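Local coordinates for hemerythrin-like domain-containing protein (Streptococcus mutans, PDB 2QKP) that is of unknown function but carries, in its C-terminal part, a PAS-family domain that probably acts as a sensory or regulatory module, at residues L28-T33 with Y126-K131; E52-R57 with K104-T109; V93-Q98 with V108-V113. One frame throughout, in Å; residues are numbered along the deposited sequence.

Contacts 1 and 3 are both antiparallel strand pairings in one five-stranded sheet, while contact 2 lays a loop against that sheet. Contact 1, largely buried, joins strand 31-36 to strand 120-129 in the middle of the sheet. Contact 3, partly buried, pairs outermost strand 92-99 with strand 104-114 in a beta hairpin. Strand 104-114 also serves contact 2, with V108 and T109 common to both. Backbone hydrogen bonds dominate contacts 1 and 3, the latter adding sulfur-aromatic and amide-hydroxyl touches; contact 2 has no hydrogen bond across it and rests on valine and phenylalanine. E31 of contact 1 grips V54 N of contact 2, tying loop to sheet.

Contact 1: residues L28-T33 with Y126-K131; sequences LPLEIT and YVQDIK
The carbonyl oxygen E31 O accepts a hydrogen bond from V127 N at 2.9 Å, tilted 19° from the carbonyl plane, and is also met by the CA-H of Y126 (Y126 CA to E31 O 3.2 Å). V127 O accepts from E31 N at 3.0 Å, on an in-plane lone pair, with the CA-H of L30 as a further close contact. E31 and V127 thus form the hydrogen-bonded antiparallel pair, their CB atoms 4.1 Å apart on one face, with I32 and Y126 the non-hydrogen-bonded pair on the other. Beyond it L30 CD2 lies 3.6 Å from Q128 CB, the leucine crossing the extended glutamine chain at a slant. Past the paired residues, a water bridges the strands, donating to P29 O and accepting from D129 N. The polar ends turn elsewhere: E31 OE2 accepts from V54 N, and Q128 bonds Q128 of the second subunit. P29 packs on Y126 of the second subunit, and Y126 on its P29. Strand 120-129 is flanked here by strand 31-36 and strand 104-114, V127 touching V106, while N45, following strand 41-44, bonds the backbone of L30 and I32.

Contact 2: residues E52-R57 with K104-T109; sequences EMVFKR and KFVYVT
V54 and V106 lie alongside each other, pointing opposite ways, with V54 CG1 fitting against both methyls of its partner, 3.8 Å from V106 CG1 and 3.9 Å from V106 CG2. The same V54 CG1 sits 4.1 Å above the centre of the F55 ring, so one methyl touches both V106 and the face of that ring. With V54 CG1 anti to its backbone N (chi1 178°), this branch is the one that reaches V106, and the other, CG2, turns to the aliphatic chain of K104. F55 meets V108 tip to tip and by its rim: F55 CE2 is 3.8 Å from V108 CG2, a methyl lying near the ring plane, with CZ slightly farther off. F55 CB lies 3.6 Å above one face of the R57 guanidinium, offset toward its rim. K104 extends its chain beside the loop, but its NZ stays 4.3 Å from E52 O and makes no hydrogen bond there. Within the loop, K56 NZ lies 2.7 Å from M53 O, but it also crowds M53 N, another donor, and its placement is doubtful. The E31 carboxylate that takes V54 N also accepts, weakly, from F55 N through OE1. The loop therefore meets the sheet through methyls and a ring edge, V54 N and F55 N being bonded by the carboxylate of E31, so that dispersion and the exclusion of water probably hold this junction of the PAS domain together.

Contact 3: residues V93-Q98 with V108-V113; sequences VNMWFQ and VTYAAV
M95 lays its sulfur against the edge of the Y110 ring, SD 3.6 Å from Y110 CE2 and 85° off the ring normal, a Met-aromatic contact made in the plane of the ring. The chain is bent on the way: chi2 of -73° swings SD round, while CG rests 3.9 Å from V108 CB. V93 O lies near the same ring plane, and the V93 backbone bonds that of Y110 twice, V93 N giving to Y110 O and Y110 N giving to V93 O at 2.8 Å, the latter nearly straight. M95 and V108 form the second hydrogen-bonded pair, with the V108 N to M95 O bond at 2.7 Å almost collinear with the carbonyl. N94 and T109, the non-hydrogen-bonded pair between them, point to the other face side by side. N94 ND2 lies 2.8 Å from T109 OG1, but the N-H is badly aligned at 116°, and the bond is weak. The CA-H of N94 also faces V108 O. Farther along, F97 CE2 comes obliquely within 4.1 Å of V108 CG2. The two strands are the arms of the hairpin 92-99 and 104-114. Y110 packs on V81 and L85 of helix 72-86, and F97 reaches V54 and F55 of the loop. T109 is backbone-bonded to Y126 of strand 120-129, its side chain touching the same residue, and W96 packs on L136 of the second subunit.

Contact 1: residues L28-T33 with Y126-K131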
loop_
_atom_site.group_PDB
_atom_site.type_symbol
_atom_site.label_atom_id
_atom_site.label_comp_id
_atom_site.label_asym_id
_atom_site.label_seq_id
_atom_site.Cartn_x
_atom_site.Cartn_y
_atom_site.Cartn_z
ATOM N N LEU A 28 4.476 2.663 2.993
ATOM C CA LEU A 28 3.096 2.350 3.366
ATOM C C LEU A 28 3.078 1.682 4.733
ATOM O O LEU A 28 4.035 0.993 5.080
ATOM C CB LEU A 28 2.443 1.480 2.294
ATOM C CG LEU A 28 2.165 2.183 0.947
ATOM C CD1 LEU A 28 1.839 1.128 -0.114
ATOM C CD2 LEU A 28 1.018 3.196 1.052
ATOM N N PRO A 29 1.984 1.854 5.512
ATOM C CA PRO A 29 1.948 1.343 6.880
ATOM C C PRO A 29 1.533 -0.145 6.925
ATOM O O PRO A 29 0.669 -0.542 7.734
ATOM C CB PRO A 29 0.869 2.229 7.524
ATOM C CG PRO A 29 -0.093 2.440 6.453
ATOM C CD PRO A 29 0.710 2.499 5.158
ATOM N N LEU A 30 2.158 -0.956 6.073
ATOM C CA LEU A 30 1.739 -2.345 5.870
ATOM C C LEU A 30 2.974 -3.201 5.688
ATOM O O LEU A 30 3.937 -2.745 5.082
ATOM C CB LEU A 30 0.907 -2.478 4.590
ATOM C CG LEU A 30 -0.354 -1.618 4.472
ATOM C CD1 LEU A 30 -0.906 -1.544 3.033
ATOM C CD2 LEU A 30 -1.423 -2.158 5.421
ATOM N N GLU A 31 2.941 -4.428 6.203
ATOM C CA GLU A 31 3.947 -5.437 5.873
ATOM C C GLU A 31 3.338 -6.160 4.680
ATOM O O GLU A 31 2.252 -6.734 4.799
ATOM C CB GLU A 31 4.153 -6.441 7.030
ATOM C CG GLU A 31 4.784 -5.856 8.278
ATOM C CD GLU A 31 4.868 -6.866 9.423
ATOM O OE1 GLU A 31 4.758 -8.117 9.201
ATOM O OE2 GLU A 31 5.075 -6.404 10.542
ATOM N N ILE A 32 4.030 -6.121 3.540
ATOM C CA ILE A 32 3.472 -6.638 2.276
ATOM C C ILE A 32 4.313 -7.824 1.855
ATOM O O ILE A 32 5.549 -7.788 1.966
ATOM C CB ILE A 32 3.527 -5.539 1.207
ATOM C CG1 ILE A 32 2.646 -4.361 1.683
ATOM C CG2 ILE A 32 3.101 -6.025 -0.244
ATOM C CD1 ILE A 32 2.720 -3.126 0.790
ATOM N N THR A 33 3.659 -8.878 1.379
ATOM C CA THR A 33 4.400 -9.982 0.742
ATOM C C THR A 33 3.667 -10.340 -0.536
ATOM O O THR A 33 2.453 -10.150 -0.626
ATOM C CB THR A 33 4.564 -11.270 1.623
ATOM O OG1 THR A 33 3.338 -12.008 1.635
ATOM C CG2 THR A 33 5.006 -10.947 3.062
ATOM N N TYR A 126 -1.113 -8.402 2.989
ATOM C CA TYR A 126 -0.730 -7.180 3.677
ATOM C C TYR A 126 -1.271 -7.171 5.100
ATOM O O TYR A 126 -2.434 -7.598 5.379
ATOM C CB TYR A 126 -1.121 -5.922 2.877
ATOM C CG TYR A 126 -2.553 -5.831 2.372
ATOM C CD1 TYR A 126 -3.521 -5.139 3.107
ATOM C CD2 TYR A 126 -2.931 -6.402 1.151
ATOM C CE1 TYR A 126 -4.814 -5.014 2.637
ATOM C CE2 TYR A 126 -4.225 -6.289 0.666
ATOM C CZ TYR A 126 -5.158 -5.579 1.426
ATOM O OH TYR A 126 -6.454 -5.469 0.988
ATOM N N VAL A 127 -0.399 -6.739 6.002
ATOM C CA VAL A 127 -0.665 -6.800 7.426
ATOM C C VAL A 127 -0.626 -5.370 7.973
ATOM O O VAL A 127 0.321 -4.621 7.707
ATOM C CB VAL A 127 0.405 -7.655 8.151
ATOM C CG1 VAL A 127 0.124 -7.698 9.598
ATOM C CG2 VAL A 127 0.504 -9.086 7.562
ATOM N N GLN A 128 -1.638 -5.019 8.768
ATOM C CA GLN A 128 -1.707 -3.668 9.329
ATOM C C GLN A 128 -1.966 -3.709 10.828
ATOM O O GLN A 128 -2.681 -4.573 11.325
ATOM C CB GLN A 128 -2.825 -2.892 8.662
ATOM C CG GLN A 128 -2.807 -1.345 8.954
ATOM C CD GLN A 128 -3.847 -0.616 8.121
ATOM O OE1 GLN A 128 -4.685 -1.246 7.457
ATOM N NE2 GLN A 128 -3.811 0.705 8.155
ATOM N N ASP A 129 -1.395 -2.748 11.547
ATOM C CA ASP A 129 -1.775 -2.586 12.941
ATOM C C ASP A 129 -2.973 -1.619 12.973
ATOM O O ASP A 129 -2.903 -0.461 12.512
ATOM C CB ASP A 129 -0.594 -2.074 13.769
ATOM C CG ASP A 129 -0.996 -1.690 15.185
ATOM O OD1 ASP A 129 -1.928 -2.315 15.756
ATOM O OD2 ASP A 129 -0.374 -0.725 15.709
ATOM N N ILE A 130 -4.083 -2.105 13.512
ATOM C CA ILE A 130 -5.290 -1.287 13.550
ATOM C C ILE A 130 -5.624 -0.772 14.954
ATOM O O ILE A 130 -6.601 -0.022 15.133
ATOM C CB ILE A 130 -6.503 -1.984 12.905
ATOM C CG1 ILE A 130 -6.817 -3.316 13.597
ATOM C CG2 ILE A 130 -6.226 -2.261 11.442
ATOM C CD1 ILE A 130 -8.180 -3.886 13.272
ATOM N N LYS A 131 -4.801 -1.137 15.932
ATOM C CA LYS A 131 -4.997 -0.665 17.314
ATOM C C LYS A 131 -5.133 0.863 17.420
ATOM O O LYS A 131 -6.020 1.335 18.151
ATOM C CB LYS A 131 -3.898 -1.182 18.258
ATOM C CG LYS A 131 -4.135 -0.785 19.750
ATOM C CD LYS A 131 -3.115 -1.413 20.661
ATOM C CE LYS A 131 -3.730 -1.681 22.032
ATOM N NZ LYS A 131 -4.600 -2.913 22.017
HETATM O O HOH W 1 0.322 -0.778 10.367
#

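Contact 2: residues E52-R57 with K104-T109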
loop_
_atom_site.group_PDB
_atom_site.type_symbol
_atom_site.label_atom_id
_atom_site.label_comp_id
_atom_site.label_asym_id
_atom_site.label_seq_id
_atom_site.Cartn_x
_atom_site.Cartn_y
_atom_site.Cartn_z
ATOM N N GLU A 52 11.205 -6.648 14.148
ATOM C CA GLU A 52 9.922 -6.128 14.653
ATOM C C GLU A 52 8.684 -6.472 13.794
ATOM O O GLU A 52 7.593 -5.937 14.003
ATOM C CB GLU A 52 10.018 -4.625 14.813
ATOM C CG GLU A 52 11.179 -4.158 15.666
ATOM C CD GLU A 52 11.402 -2.668 15.546
ATOM O OE1 GLU A 52 10.452 -1.953 15.119
ATOM O OE2 GLU A 52 12.519 -2.213 15.889
ATOM N N MET A 53 8.865 -7.378 12.839
ATOM C CA MET A 53 7.790 -7.804 11.945
ATOM C C MET A 53 6.761 -8.690 12.650
ATOM O O MET A 53 7.097 -9.513 13.526
ATOM C CB MET A 53 8.385 -8.553 10.757
ATOM C CG MET A 53 9.174 -7.680 9.759
ATOM S SD MET A 53 10.068 -8.704 8.549
ATOM C CE MET A 53 8.696 -8.989 7.388
ATOM N N VAL A 54 5.497 -8.525 12.275
ATOM C CA VAL A 54 4.420 -9.361 12.808
ATOM C C VAL A 54 4.674 -10.799 12.346
ATOM O O VAL A 54 4.696 -11.737 13.159
ATOM C CB VAL A 54 3.016 -8.873 12.319
ATOM C CG1 VAL A 54 1.906 -9.772 12.830
ATOM C CG2 VAL A 54 2.772 -7.400 12.722
ATOM N N PHE A 55 4.900 -10.950 11.040
ATOM C CA PHE A 55 5.163 -12.245 10.420
ATOM C C PHE A 55 6.558 -12.168 9.848
ATOM O O PHE A 55 6.771 -11.601 8.777
ATOM C CB PHE A 55 4.163 -12.565 9.297
ATOM C CG PHE A 55 2.746 -12.758 9.774
ATOM C CD1 PHE A 55 2.473 -13.458 10.947
ATOM C CD2 PHE A 55 1.682 -12.271 9.025
ATOM C CE1 PHE A 55 1.153 -13.643 11.386
ATOM C CE2 PHE A 55 0.366 -12.462 9.446
ATOM C CZ PHE A 55 0.100 -13.141 10.629
ATOM N N LYS A 56 7.507 -12.730 10.582
ATOM C CA LYS A 56 8.898 -12.640 10.197
ATOM C C LYS A 56 9.113 -13.224 8.809
ATOM O O LYS A 56 8.633 -14.318 8.511
ATOM C CB LYS A 56 9.772 -13.377 11.192
ATOM C CG LYS A 56 10.794 -12.493 11.827
ATOM C CD LYS A 56 10.214 -11.947 13.107
ATOM C CE LYS A 56 10.640 -10.517 13.340
ATOM N NZ LYS A 56 9.704 -9.852 14.279
ATOM N N ARG A 57 9.806 -12.466 7.967
ATOM C CA ARG A 57 10.280 -12.973 6.688
ATOM C C ARG A 57 11.775 -12.715 6.678
ATOM O O ARG A 57 12.248 -11.766 7.313
ATOM C CB ARG A 57 9.627 -12.239 5.509
ATOM C CG ARG A 57 8.109 -12.088 5.588
ATOM C CD ARG A 57 7.384 -13.399 5.392
ATOM N NE ARG A 57 5.934 -13.191 5.458
ATOM C CZ ARG A 57 5.047 -14.071 5.921
ATOM N NH1 ARG A 57 5.425 -15.254 6.388
ATOM N NH2 ARG A 57 3.759 -13.756 5.914
ATOM N N LYS A 104 0.159 -4.546 19.351
ATOM C CA LYS A 104 -0.563 -4.303 18.099
ATOM C C LYS A 104 -1.825 -5.135 18.091
ATOM O O LYS A 104 -1.877 -6.224 18.687
ATOM C CB LYS A 104 0.292 -4.692 16.882
ATOM C CG LYS A 104 1.393 -3.689 16.542
ATOM C CD LYS A 104 2.273 -4.122 15.382
ATOM C CE LYS A 104 3.368 -3.085 15.181
ATOM N NZ LYS A 104 4.152 -3.281 13.935
ATOM N N PHE A 105 -2.846 -4.626 17.417
ATOM C CA PHE A 105 -3.968 -5.443 17.047
ATOM C C PHE A 105 -3.846 -5.618 15.544
ATOM O O PHE A 105 -3.931 -4.655 14.804
ATOM C CB PHE A 105 -5.300 -4.808 17.402
ATOM C CG PHE A 105 -6.420 -5.763 17.318
ATOM C CD1 PHE A 105 -6.745 -6.568 18.410
ATOM C CD2 PHE A 105 -7.096 -5.955 16.135
ATOM C CE1 PHE A 105 -7.779 -7.484 18.323
ATOM C CE2 PHE A 105 -8.147 -6.878 16.053
ATOM C CZ PHE A 105 -8.477 -7.631 17.120
ATOM N N VAL A 106 -3.643 -6.855 15.116
ATOM C CA VAL A 106 -3.197 -7.117 13.754
ATOM C C VAL A 106 -4.375 -7.461 12.858
ATOM O O VAL A 106 -5.223 -8.284 13.225
ATOM C CB VAL A 106 -2.173 -8.292 13.764
ATOM C CG1 VAL A 106 -1.668 -8.616 12.333
ATOM C CG2 VAL A 106 -0.977 -7.960 14.691
ATOM N N TYR A 107 -4.436 -6.835 11.679
ATOM C CA TYR A 107 -5.456 -7.175 10.691
ATOM C C TYR A 107 -4.738 -7.634 9.425
ATOM O O TYR A 107 -3.892 -6.901 8.891
ATOM C CB TYR A 107 -6.265 -5.912 10.365
ATOM C CG TYR A 107 -7.450 -6.153 9.452
ATOM C CD1 TYR A 107 -8.665 -6.593 9.969
ATOM C CD2 TYR A 107 -7.376 -5.899 8.079
ATOM C CE1 TYR A 107 -9.770 -6.801 9.145
ATOM C CE2 TYR A 107 -8.481 -6.125 7.239
ATOM C CZ TYR A 107 -9.677 -6.555 7.788
ATOM O OH TYR A 107 -10.795 -6.741 6.984
ATOM N N VAL A 108 -5.067 -8.846 8.965
ATOM C CA VAL A 108 -4.329 -9.515 7.896
ATOM C C VAL A 108 -5.253 -9.653 6.713
ATOM O O VAL A 108 -6.410 -10.041 6.860
ATOM C CB VAL A 108 -3.866 -10.942 8.335
ATOM C CG1 VAL A 108 -3.067 -11.607 7.242
ATOM C CG2 VAL A 108 -3.036 -10.884 9.599
ATOM N N THR A 109 -4.747 -9.325 5.532
ATOM C CA THR A 109 -5.531 -9.595 4.328
ATOM C C THR A 109 -4.710 -10.379 3.325
ATOM O O THR A 109 -3.558 -10.042 3.062
ATOM C CB THR A 109 -5.949 -8.288 3.633
ATOM O OG1 THR A 109 -6.693 -7.479 4.537
ATOM C CG2 THR A 109 -6.768 -8.576 2.372
#

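Contact 3: residues V93-Q98 with V108-V113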
loop_
_atom_site.group_PDB
_atom_site.type_symbol
_atom_site.label_atom_id
_atom_site.label_comp_id
_atom_site.label_asym_id
_atom_site.label_seq_id
_atom_site.Cartn_x
_atom_site.Cartn_y
_atom_site.Cartn_z
ATOM N N VAL A 93 -9.396 -12.620 1.773
ATOM C CA VAL A 93 -9.642 -13.359 3.004
ATOM C C VAL A 93 -8.960 -12.548 4.092
ATOM O O VAL A 93 -7.779 -12.205 3.953
ATOM C CB VAL A 93 -9.048 -14.760 2.932
ATOM C CG1 VAL A 93 -9.135 -15.492 4.269
ATOM C CG2 VAL A 93 -9.778 -15.557 1.857
ATOM N N ASN A 94 -9.685 -12.277 5.182
ATOM C CA ASN A 94 -9.154 -11.466 6.285
ATOM C C ASN A 94 -9.122 -12.263 7.595
ATOM O O ASN A 94 -9.981 -13.140 7.828
ATOM C CB ASN A 94 -10.016 -10.231 6.495
ATOM C CG ASN A 94 -10.233 -9.434 5.219
ATOM O OD1 ASN A 94 -11.352 -9.351 4.694
ATOM N ND2 ASN A 94 -9.175 -8.823 4.728
ATOM N N MET A 95 -8.098 -12.000 8.397
ATOM C CA MET A 95 -8.042 -12.463 9.772
ATOM C C MET A 95 -7.513 -11.357 10.698
ATOM O O MET A 95 -6.837 -10.424 10.263
ATOM C CB MET A 95 -7.248 -13.789 9.906
ATOM C CG MET A 95 -6.117 -14.059 8.944
ATOM S SD MET A 95 -6.497 -14.498 7.227
ATOM C CE MET A 95 -6.510 -16.299 7.270
ATOM N N TRP A 96 -7.848 -11.445 11.984
ATOM C CA TRP A 96 -7.363 -10.436 12.915
ATOM C C TRP A 96 -7.190 -11.073 14.292
ATOM O O TRP A 96 -7.865 -12.066 14.612
ATOM C CB TRP A 96 -8.310 -9.240 12.998
ATOM C CG TRP A 96 -9.757 -9.583 13.263
ATOM C CD1 TRP A 96 -10.374 -9.727 14.484
ATOM C CD2 TRP A 96 -10.768 -9.794 12.279
ATOM N NE1 TRP A 96 -11.710 -10.029 14.311
ATOM C CE2 TRP A 96 -11.980 -10.067 12.965
ATOM C CE3 TRP A 96 -10.768 -9.806 10.888
ATOM C CZ2 TRP A 96 -13.167 -10.353 12.290
ATOM C CZ3 TRP A 96 -11.949 -10.050 10.225
ATOM C CH2 TRP A 96 -13.138 -10.327 10.923
ATOM N N PHE A 97 -6.275 -10.515 15.065
ATOM C CA PHE A 97 -5.911 -11.062 16.372
ATOM C C PHE A 97 -5.128 -10.035 17.155
ATOM O O PHE A 97 -4.498 -9.143 16.580
ATOM C CB PHE A 97 -5.075 -12.350 16.211
ATOM C CG PHE A 97 -3.760 -12.160 15.482
ATOM C CD1 PHE A 97 -2.588 -11.853 16.183
ATOM C CD2 PHE A 97 -3.686 -12.308 14.101
ATOM C CE1 PHE A 97 -1.355 -11.688 15.514
ATOM C CE2 PHE A 97 -2.466 -12.147 13.426
ATOM C CZ PHE A 97 -1.304 -11.831 14.132
ATOM N N GLN A 98 -5.156 -10.178 18.483
ATOM C CA GLN A 98 -4.392 -9.334 19.384
ATOM C C GLN A 98 -2.958 -9.854 19.457
ATOM O O GLN A 98 -2.746 -11.062 19.550
ATOM C CB GLN A 98 -5.000 -9.413 20.782
ATOM C CG GLN A 98 -6.198 -8.555 20.994
ATOM C CD GLN A 98 -5.831 -7.142 21.354
ATOM O OE1 GLN A 98 -6.694 -6.258 21.405
ATOM N NE2 GLN A 98 -4.543 -6.909 21.607
ATOM N N VAL A 108 -5.067 -8.846 8.965
ATOM C CA VAL A 108 -4.329 -9.515 7.896
ATOM C C VAL A 108 -5.253 -9.653 6.713
ATOM O O VAL A 108 -6.410 -10.041 6.860
ATOM C CB VAL A 108 -3.866 -10.942 8.335
ATOM C CG1 VAL A 108 -3.067 -11.607 7.242
ATOM C CG2 VAL A 108 -3.036 -10.884 9.599
ATOM N N THR A 109 -4.747 -9.325 5.532
ATOM C CA THR A 109 -5.531 -9.595 4.328
ATOM C C THR A 109 -4.710 -10.379 3.325
ATOM O O THR A 109 -3.558 -10.042 3.062
ATOM C CB THR A 109 -5.949 -8.288 3.633
ATOM O OG1 THR A 109 -6.693 -7.479 4.537
ATOM C CG2 THR A 109 -6.768 -8.576 2.372
ATOM N N TYR A 110 -5.318 -11.427 2.768
ATOM C CA TYR A 110 -4.787 -12.120 1.599
ATOM C C TYR A 110 -5.688 -11.781 0.447
ATOM O O TYR A 110 -6.915 -12.018 0.525
ATOM C CB TYR A 110 -4.871 -13.632 1.794
ATOM C CG TYR A 110 -3.964 -14.171 2.851
ATOM C CD1 TYR A 110 -2.688 -14.625 2.509
ATOM C CD2 TYR A 110 -4.381 -14.267 4.171
ATOM C CE1 TYR A 110 -1.815 -15.152 3.475
ATOM C CE2 TYR A 110 -3.502 -14.801 5.171
ATOM C CZ TYR A 110 -2.227 -15.233 4.793
ATOM O OH TYR A 110 -1.316 -15.792 5.696
ATOM N N ALA A 111 -5.115 -11.231 -0.626
ATOM C CA ALA A 111 -5.896 -10.770 -1.747
ATOM C C ALA A 111 -5.464 -11.394 -3.050
ATOM O O ALA A 111 -4.278 -11.571 -3.270
ATOM C CB ALA A 111 -5.796 -9.226 -1.838
ATOM N N ALA A 112 -6.421 -11.702 -3.933
ATOM C CA ALA A 112 -6.093 -12.191 -5.275
ATOM C C ALA A 112 -5.622 -11.004 -6.082
ATOM O O ALA A 112 -6.274 -9.936 -6.059
ATOM C CB ALA A 112 -7.351 -12.795 -5.963
ATOM N N VAL A 113 -4.475 -11.154 -6.734
ATOM C CA VAL A 113 -4.010 -10.096 -7.654
ATOM C C VAL A 113 -4.440 -10.525 -9.060
ATOM O O VAL A 113 -4.029 -11.590 -9.539
ATOM C CB VAL A 113 -2.476 -9.914 -7.584
ATOM C CG1 VAL A 113 -2.015 -8.820 -8.526
ATOM C CG2 VAL A 113 -2.049 -9.587 -6.174
#